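Aminoacyltransferase FemA (Staphylococcus aureus, PDB 1LRZ) catalyses the addition of glycines 2 and 3 to the pentaglycine interpeptide bridge of peptidoglycan, using glycyl-tRNA(Gly) as the donor. Local coordinates at residues E305-G308 / N309-I313; F318-P322 / F323-Y327; N351-N355 / H356-R360. All coordinates share one frame; numbering follows the deposited sequence.

Contact 1 (E305-G308 / N309-I313); sequences EEHG and NELPI
H307 turns its imidazole alongside its own backbone N, with CG anti to the carbonyl carbon (chi1 -49°). L311 extends the other way, with CG anti to N (chi1 -178°). Together these torsions bring one leucine methyl over the ring. L311 CD1 lies 3.8 Å from H307 CG and 4.2 Å from the ring centroid, 27° off the ring normal. This is a CH-pi contact over the face. The opposite face of the imidazole is covered by E306 CG, which stands 3.4 Å above the plane. The ring is therefore sandwiched between two aliphatic groups. G308 is the first residue to leave helical geometry. Its positive phi turns the chain toward N309, and the strand starts at E310. N309 ND2 makes a weak hydrogen bond back to Q304. The contact lies at the surface, where helix 277-307 gives way to strand 310-320. F336 meets the H307 ring edge-to-face and also touches L311. E310 forms a salt bridge with R194 of strand 192-195. Backbone bonds link L311 to I243 of strand 236-244 and N309 to F245 of helix 245-272, the partner of helix 277-307 in the long helical hairpin.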
loop_
_atom_site.group_PDB
_atom_site.type_symbol
_atom_site.label_atom_id
_atom_site.label_comp_id
_atom_site.label_asym_id
_atom_site.label_seq_id
_atom_site.Cartn_x
_atom_site.Cartn_y
_atom_site.Cartn_z
ATOM N N GLU A 305 -28.556 -5.099 -16.714
ATOM C CA GLU A 305 -29.909 -4.686 -16.363
ATOM C C GLU A 305 -30.095 -4.558 -14.861
ATOM O O GLU A 305 -30.794 -3.668 -14.392
ATOM C CB GLU A 305 -30.945 -5.662 -16.923
ATOM C CG GLU A 305 -30.998 -5.680 -18.441
ATOM C CD GLU A 305 -32.321 -6.199 -18.979
ATOM O OE1 GLU A 305 -32.756 -7.289 -18.538
ATOM O OE2 GLU A 305 -32.920 -5.518 -19.846
ATOM N N GLU A 306 -29.473 -5.442 -14.095
ATOM C CA GLU A 306 -29.615 -5.370 -12.653
ATOM C C GLU A 306 -28.778 -4.275 -11.990
ATOM O O GLU A 306 -29.263 -3.574 -11.100
ATOM C CB GLU A 306 -29.267 -6.714 -12.019
ATOM C CG GLU A 306 -28.985 -6.619 -10.526
ATOM C CD GLU A 306 -28.936 -7.970 -9.846
ATOM O OE1 GLU A 306 -28.263 -8.884 -10.374
ATOM O OE2 GLU A 306 -29.566 -8.117 -8.776
ATOM N N HIS A 307 -27.537 -4.112 -12.437
ATOM C CA HIS A 307 -26.635 -3.142 -11.818
ATOM C C HIS A 307 -26.369 -1.857 -12.587
ATOM O O HIS A 307 -25.851 -0.904 -12.021
ATOM C CB HIS A 307 -25.290 -3.820 -11.527
ATOM C CG HIS A 307 -25.416 -5.135 -10.823
ATOM N ND1 HIS A 307 -25.567 -5.239 -9.457
ATOM C CD2 HIS A 307 -25.448 -6.400 -11.302
ATOM C CE1 HIS A 307 -25.689 -6.512 -9.125
ATOM N NE2 HIS A 307 -25.620 -7.239 -10.227
ATOM N N GLY A 308 -26.717 -1.817 -13.864
ATOM C CA GLY A 308 -26.438 -0.626 -14.646
ATOM C C GLY A 308 -25.269 -0.927 -15.565
ATOM O O GLY A 308 -24.732 -2.031 -15.524
ATOM N N ASN A 309 -24.840 0.032 -16.378
ATOM C CA ASN A 309 -23.752 -0.255 -17.300
ATOM C C ASN A 309 -22.356 -0.394 -16.689
ATOM O O ASN A 309 -21.481 -1.002 -17.308
ATOM C CB ASN A 309 -23.711 0.770 -18.430
ATOM C CG ASN A 309 -22.802 0.332 -19.557
ATOM O OD1 ASN A 309 -21.834 1.014 -19.894
ATOM N ND2 ASN A 309 -23.101 -0.820 -20.140
ATOM N N GLU A 310 -22.129 0.176 -15.508
ATOM C CA GLU A 310 -20.818 0.027 -14.874
ATOM C C GLU A 310 -20.909 -0.758 -13.581
ATOM O O GLU A 310 -21.599 -0.358 -12.646
ATOM C CB GLU A 310 -20.138 1.366 -14.555
ATOM C CG GLU A 310 -18.707 1.114 -14.021
ATOM C CD GLU A 310 -17.946 2.362 -13.594
ATOM O OE1 GLU A 310 -18.214 2.901 -12.493
ATOM O OE2 GLU A 310 -17.062 2.794 -14.358
ATOM N N LEU A 311 -20.205 -1.882 -13.537
ATOM C CA LEU A 311 -20.190 -2.704 -12.340
ATOM C C LEU A 311 -18.829 -2.582 -11.663
ATOM O O LEU A 311 -17.819 -3.083 -12.173
ATOM C CB LEU A 311 -20.457 -4.174 -12.674
ATOM C CG LEU A 311 -20.504 -5.063 -11.424
ATOM C CD1 LEU A 311 -21.678 -4.636 -10.554
ATOM C CD2 LEU A 311 -20.628 -6.531 -11.808
ATOM N N PRO A 312 -18.775 -1.880 -10.523
ATOM C CA PRO A 312 -17.505 -1.728 -9.805
ATOM C C PRO A 312 -17.286 -3.044 -9.080
ATOM O O PRO A 312 -18.218 -3.553 -8.455
ATOM C CB PRO A 312 -17.779 -0.568 -8.855
ATOM C CG PRO A 312 -19.238 -0.739 -8.537
ATOM C CD PRO A 312 -19.846 -1.086 -9.887
ATOM N N ILE A 313 -16.082 -3.610 -9.162
ATOM C CA ILE A 313 -15.844 -4.891 -8.501
ATOM C C ILE A 313 -14.716 -4.942 -7.466
ATOM O O ILE A 313 -14.665 -5.861 -6.648
ATOM C CB ILE A 313 -15.628 -5.990 -9.545
ATOM C CG1 ILE A 313 -14.440 -5.643 -10.439
ATOM C CG2 ILE A 313 -16.901 -6.132 -10.397
ATOM C CD1 ILE A 313 -14.007 -6.798 -11.329
#

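Contact 2 (F318-P322 / F323-Y327); sequences FFINP and FEVVY
F318 and Y327 make the tight end of this hairpin. F318 CZ comes to 3.4 Å from Y327 CD1. The two rings meet obliquely, with planes at 34°. F318 has CG anti to its carbonyl carbon (chi1 -71°), and its ring leans across the neighbouring strand. Its CD2 thereby also reaches V325 CG1, at 3.8 Å. I320 and V325 continue the same face with a looser methyl contact. Helix 341-355 covers this face, with V345 and M349 on F318 and Y352 on I320. F319 and V326 point to the other face. They form the hydrogen-bonded pair: V326 N donates to F319 O at 2.8 Å, and F319 N donates back to V326 O.

The motif is a beta hairpin joining strands 310-320 and 325-332, with P322 and F323 at its turn. N321 and E324 close it. N321 N donates to E324 O at 3.2 Å. The return bond from E324 N to N321 O is weak, with an N-H...O angle of 128°.

The turn is the looser side. P322 is exposed there, and F323 partly so. A water takes a bond from N321 ND2 and gives one to E324 O, 2.9 Å away. That carbonyl is thus gripped by both the water and N321 N. The polar ends are held from outside the hairpin: N321 OD1 by R235, and the E324 carboxylate by Y110, R360 and N362.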
loop_
_atom_site.group_PDB
_atom_site.type_symbol
_atom_site.label_atom_id
_atom_site.label_comp_id
_atom_site.label_asym_id
_atom_site.label_seq_id
_atom_site.Cartn_x
_atom_site.Cartn_y
_atom_site.Cartn_z
ATOM N N PHE A 318 -4.202 4.073 -2.757
ATOM C CA PHE A 318 -2.748 3.984 -2.799
ATOM C C PHE A 318 -1.979 5.281 -2.598
ATOM O O PHE A 318 -2.347 6.322 -3.143
ATOM C CB PHE A 318 -2.292 3.415 -4.145
ATOM C CG PHE A 318 -2.592 1.955 -4.343
ATOM C CD1 PHE A 318 -3.880 1.524 -4.641
ATOM C CD2 PHE A 318 -1.564 1.008 -4.254
ATOM C CE1 PHE A 318 -4.153 0.170 -4.846
ATOM C CE2 PHE A 318 -1.818 -0.343 -4.455
ATOM C CZ PHE A 318 -3.123 -0.769 -4.753
ATOM N N PHE A 319 -0.893 5.203 -1.829
ATOM C CA PHE A 319 -0.013 6.354 -1.629
ATOM C C PHE A 319 1.205 6.131 -2.527
ATOM O O PHE A 319 1.754 5.018 -2.599
ATOM C CB PHE A 319 0.388 6.471 -0.159
ATOM C CG PHE A 319 -0.772 6.777 0.745
ATOM C CD1 PHE A 319 -0.939 6.095 1.946
ATOM C CD2 PHE A 319 -1.732 7.716 0.367
ATOM C CE1 PHE A 319 -2.049 6.343 2.758
ATOM C CE2 PHE A 319 -2.847 7.972 1.180
ATOM C CZ PHE A 319 -3.004 7.282 2.373
ATOM N N ILE A 320 1.620 7.183 -3.225
ATOM C CA ILE A 320 2.728 7.073 -4.156
ATOM C C ILE A 320 3.822 8.087 -3.874
ATOM O O ILE A 320 3.605 9.293 -3.936
ATOM C CB ILE A 320 2.238 7.265 -5.626
ATOM C CG1 ILE A 320 1.170 6.216 -5.968
ATOM C CG2 ILE A 320 3.407 7.167 -6.596
ATOM C CD1 ILE A 320 -0.204 6.572 -5.473
ATOM N N ASN A 321 5.003 7.583 -3.560
ATOM C CA ASN A 321 6.136 8.440 -3.290
ATOM C C ASN A 321 7.358 7.794 -3.921
ATOM O O ASN A 321 7.326 6.617 -4.297
ATOM C CB ASN A 321 6.293 8.626 -1.776
ATOM C CG ASN A 321 5.120 9.390 -1.175
ATOM O OD1 ASN A 321 5.074 10.622 -1.236
ATOM N ND2 ASN A 321 4.150 8.658 -0.621
ATOM N N PRO A 322 8.442 8.559 -4.067
ATOM C CA PRO A 322 9.656 8.005 -4.675
ATOM C C PRO A 322 10.164 6.701 -4.062
ATOM O O PRO A 322 10.668 5.832 -4.771
ATOM C CB PRO A 322 10.664 9.148 -4.531
ATOM C CG PRO A 322 9.777 10.379 -4.638
ATOM C CD PRO A 322 8.621 9.984 -3.731
ATOM N N PHE A 323 10.033 6.554 -2.747
ATOM C CA PHE A 323 10.530 5.352 -2.086
ATOM C C PHE A 323 9.682 4.102 -2.313
ATOM O O PHE A 323 10.208 2.995 -2.391
ATOM C CB PHE A 323 10.644 5.594 -0.579
ATOM C CG PHE A 323 11.072 4.379 0.203
ATOM C CD1 PHE A 323 12.261 3.723 -0.104
ATOM C CD2 PHE A 323 10.307 3.918 1.276
ATOM C CE1 PHE A 323 12.688 2.621 0.650
ATOM C CE2 PHE A 323 10.721 2.820 2.036
ATOM C CZ PHE A 323 11.914 2.172 1.723
ATOM N N GLU A 324 8.370 4.272 -2.423
ATOM C CA GLU A 324 7.511 3.104 -2.587
ATOM C C GLU A 324 6.073 3.456 -2.925
ATOM O O GLU A 324 5.621 4.598 -2.750
ATOM C CB GLU A 324 7.492 2.311 -1.277
ATOM C CG GLU A 324 6.972 3.182 -0.107
ATOM C CD GLU A 324 6.898 2.465 1.244
ATOM O OE1 GLU A 324 6.727 3.169 2.264
ATOM O OE2 GLU A 324 6.998 1.218 1.298
ATOM N N VAL A 325 5.358 2.447 -3.405
ATOM C CA VAL A 325 3.942 2.568 -3.683
ATOM C C VAL A 325 3.348 1.779 -2.507
ATOM O O VAL A 325 3.827 0.682 -2.187
ATOM C CB VAL A 325 3.557 1.896 -5.016
ATOM C CG1 VAL A 325 2.042 1.712 -5.090
ATOM C CG2 VAL A 325 4.023 2.771 -6.179
ATOM N N VAL A 326 2.339 2.341 -1.847
ATOM C CA VAL A 326 1.728 1.676 -0.710
ATOM C C VAL A 326 0.266 1.348 -0.946
ATOM O O VAL A 326 -0.518 2.228 -1.303
ATOM C CB VAL A 326 1.793 2.556 0.569
ATOM C CG1 VAL A 326 1.026 1.872 1.715
ATOM C CG2 VAL A 326 3.244 2.792 0.985
ATOM N N TYR A 327 -0.086 0.080 -0.766
ATOM C CA TYR A 327 -1.475 -0.362 -0.870
ATOM C C TYR A 327 -2.006 -0.137 0.560
ATOM O O TYR A 327 -1.848 -0.989 1.439
ATOM C CB TYR A 327 -1.533 -1.844 -1.226
ATOM C CG TYR A 327 -2.905 -2.459 -1.096
ATOM C CD1 TYR A 327 -4.030 -1.829 -1.629
ATOM C CD2 TYR A 327 -3.076 -3.696 -0.471
ATOM C CE1 TYR A 327 -5.291 -2.411 -1.546
ATOM C CE2 TYR A 327 -4.337 -4.291 -0.384
ATOM C CZ TYR A 327 -5.438 -3.644 -0.921
ATOM O OH TYR A 327 -6.684 -4.224 -0.829
HETATM O O HOH W 1 4.378 5.870 -0.460
#

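Contact 3 (N351-N355 / H356-R360); sequences NYALN and HGIDR
The ring of Y352 carries the edge of H356 on one face. H356 CD2 stands 3.9 Å above the plane, over the ring centre. The pair is T-shaped, with planes at 59° and centroids 4.9 Å apart. At the edge of the tyrosine, near its plane, I358 CD1 packs against CE2. The imidazole has its own cover: N355 CB lies over one of its faces, offset toward the rim, in a CH-pi contact. Y352 reaches its neighbours because CG is anti to the backbone N (chi1 179°). The ring projects outward and leans slightly toward the C-terminal end of the helix, where H356 and I358 meet it. H356 turns the other way, with CG beside its own N, and its CD2 edge faces back to the tyrosine.

The backbone closes the helix beside these rings. H356 N donates to Y352 O at 2.9 Å and only weakly to A353 O. The carbonyl of A353 takes a straighter bond from I358 N, at 3.0 Å and 166°. A353 CB also meets I358 CB at 4.0 Å. I320 and V325 of the adjoining hairpin pack on I358.

G357 has a positive phi and turns the chain out of the helix. The six-to-one bond from I358 to A353, the glycine before I358 and the apolar contact between these two residues resemble a Schellman motif. The match is partial, since G357 N and L354 O are 4.0 Å apart. This helix end serves the beta-alpha-beta crossover from strand 325-332 through helix 341-355 to the parallel strand 360-365.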
loop_
_atom_site.group_PDB
_atom_site.type_symbol
_atom_site.label_atom_id
_atom_site.label_comp_id
_atom_site.label_asym_id
_atom_site.label_seq_id
_atom_site.Cartn_x
_atom_site.Cartn_y
_atom_site.Cartn_z
ATOM N N ASN A 351 2.498 -2.302 -11.772
ATOM C CA ASN A 351 3.015 -1.807 -13.048
ATOM C C ASN A 351 3.307 -0.319 -12.998
ATOM O O ASN A 351 4.244 0.157 -13.653
ATOM C CB ASN A 351 2.048 -2.131 -14.189
ATOM C CG ASN A 351 2.370 -3.470 -14.836
ATOM O OD1 ASN A 351 3.364 -3.590 -15.556
ATOM N ND2 ASN A 351 1.556 -4.491 -14.553
ATOM N N TYR A 352 2.505 0.417 -12.225
ATOM C CA TYR A 352 2.728 1.845 -12.071
ATOM C C TYR A 352 4.165 2.007 -11.547
ATOM O O TYR A 352 4.968 2.752 -12.113
ATOM C CB TYR A 352 1.743 2.432 -11.060
ATOM C CG TYR A 352 1.931 3.920 -10.822
ATOM C CD1 TYR A 352 1.009 4.850 -11.316
ATOM C CD2 TYR A 352 3.042 4.400 -10.111
ATOM C CE1 TYR A 352 1.185 6.227 -11.104
ATOM C CE2 TYR A 352 3.231 5.767 -9.896
ATOM C CZ TYR A 352 2.298 6.672 -10.395
ATOM O OH TYR A 352 2.480 8.018 -10.193
ATOM N N ALA A 353 4.481 1.289 -10.469
ATOM C CA ALA A 353 5.815 1.348 -9.861
ATOM C C ALA A 353 6.933 0.960 -10.844
ATOM O O ALA A 353 7.961 1.642 -10.925
ATOM C CB ALA A 353 5.872 0.444 -8.621
ATOM N N LEU A 354 6.735 -0.130 -11.578
ATOM C CA LEU A 354 7.728 -0.592 -12.546
ATOM C C LEU A 354 7.962 0.433 -13.660
ATOM O O LEU A 354 9.094 0.699 -14.039
ATOM C CB LEU A 354 7.273 -1.905 -13.191
ATOM C CG LEU A 354 7.224 -3.146 -12.310
ATOM C CD1 LEU A 354 6.582 -4.304 -13.086
ATOM C CD2 LEU A 354 8.649 -3.484 -11.853
ATOM N N ASN A 355 6.877 0.991 -14.183
ATOM C CA ASN A 355 6.966 1.959 -15.264
ATOM C C ASN A 355 7.518 3.324 -14.844
ATOM O O ASN A 355 8.129 4.024 -15.655
ATOM C CB ASN A 355 5.589 2.156 -15.907
ATOM C CG ASN A 355 5.066 0.897 -16.572
ATOM O OD1 ASN A 355 5.836 0.036 -16.985
ATOM N ND2 ASN A 355 3.749 0.795 -16.695
ATOM N N HIS A 356 7.332 3.695 -13.581
ATOM C CA HIS A 356 7.780 5.008 -13.142
ATOM C C HIS A 356 8.870 5.074 -12.091
ATOM O O HIS A 356 8.879 5.970 -11.246
ATOM C CB HIS A 356 6.562 5.826 -12.721
ATOM C CG HIS A 356 5.504 5.871 -13.776
ATOM N ND1 HIS A 356 5.675 6.540 -14.969
ATOM C CD2 HIS A 356 4.305 5.246 -13.865
ATOM C CE1 HIS A 356 4.630 6.321 -15.750
ATOM N NE2 HIS A 356 3.785 5.537 -15.103
ATOM N N GLY A 357 9.787 4.112 -12.162
ATOM C CA GLY A 357 10.946 4.076 -11.279
ATOM C C GLY A 357 10.813 3.974 -9.769
ATOM O O GLY A 357 11.630 4.540 -9.049
ATOM N N ILE A 358 9.800 3.269 -9.275
ATOM C CA ILE A 358 9.655 3.094 -7.837
ATOM C C ILE A 358 9.966 1.613 -7.657
ATOM O O ILE A 358 9.260 0.747 -8.196
ATOM C CB ILE A 358 8.222 3.463 -7.366
ATOM C CG1 ILE A 358 7.981 4.958 -7.608
ATOM C CG2 ILE A 358 8.046 3.116 -5.890
ATOM C CD1 ILE A 358 6.507 5.403 -7.517
ATOM N N ASP A 359 11.036 1.333 -6.915
ATOM C CA ASP A 359 11.521 -0.034 -6.720
ATOM C C ASP A 359 10.978 -0.836 -5.544
ATOM O O ASP A 359 11.520 -1.895 -5.211
ATOM C CB ASP A 359 13.045 -0.007 -6.620
ATOM C CG ASP A 359 13.695 0.660 -7.818
ATOM O OD1 ASP A 359 13.278 0.362 -8.958
ATOM O OD2 ASP A 359 14.626 1.465 -7.613
ATOM N N ARG A 360 9.917 -0.350 -4.923
ATOM C CA ARG A 360 9.350 -1.042 -3.772
ATOM C C ARG A 360 7.833 -0.964 -3.799
ATOM O O ARG A 360 7.267 0.112 -3.966
ATOM C CB ARG A 360 9.899 -0.402 -2.502
ATOM C CG ARG A 360 9.291 -0.876 -1.192
ATOM C CD ARG A 360 10.137 -0.314 -0.045
ATOM N NE ARG A 360 9.450 -0.291 1.242
ATOM C CZ ARG A 360 9.892 -0.892 2.343
ATOM N NH1 ARG A 360 11.026 -1.592 2.321
ATOM N NH2 ARG A 360 9.224 -0.747 3.487
#

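Overall arrangement
Contacts 1 and 2 share strand 310-320, yet their centres are 30 Å apart. Contact 1 marks where the helical hairpin joins the sheet, and contact 2 is the turn at the far end of that strand. Contact 3 follows later in the chain and returns to contact 2, with centres about 9 Å apart. E324 OE2 and R360 NE form a salt bridge at 2.9 Å, and V325 N probably bonds to R360 O. Y110 OH bonds both E324 and R360, so the turn and the start of strand 360-365 share one polar cluster around the buried E324 and R360. Contact 1 touches neither: its nearest atoms are about 10 Å from contact 2 and about 16 Å from contact 3.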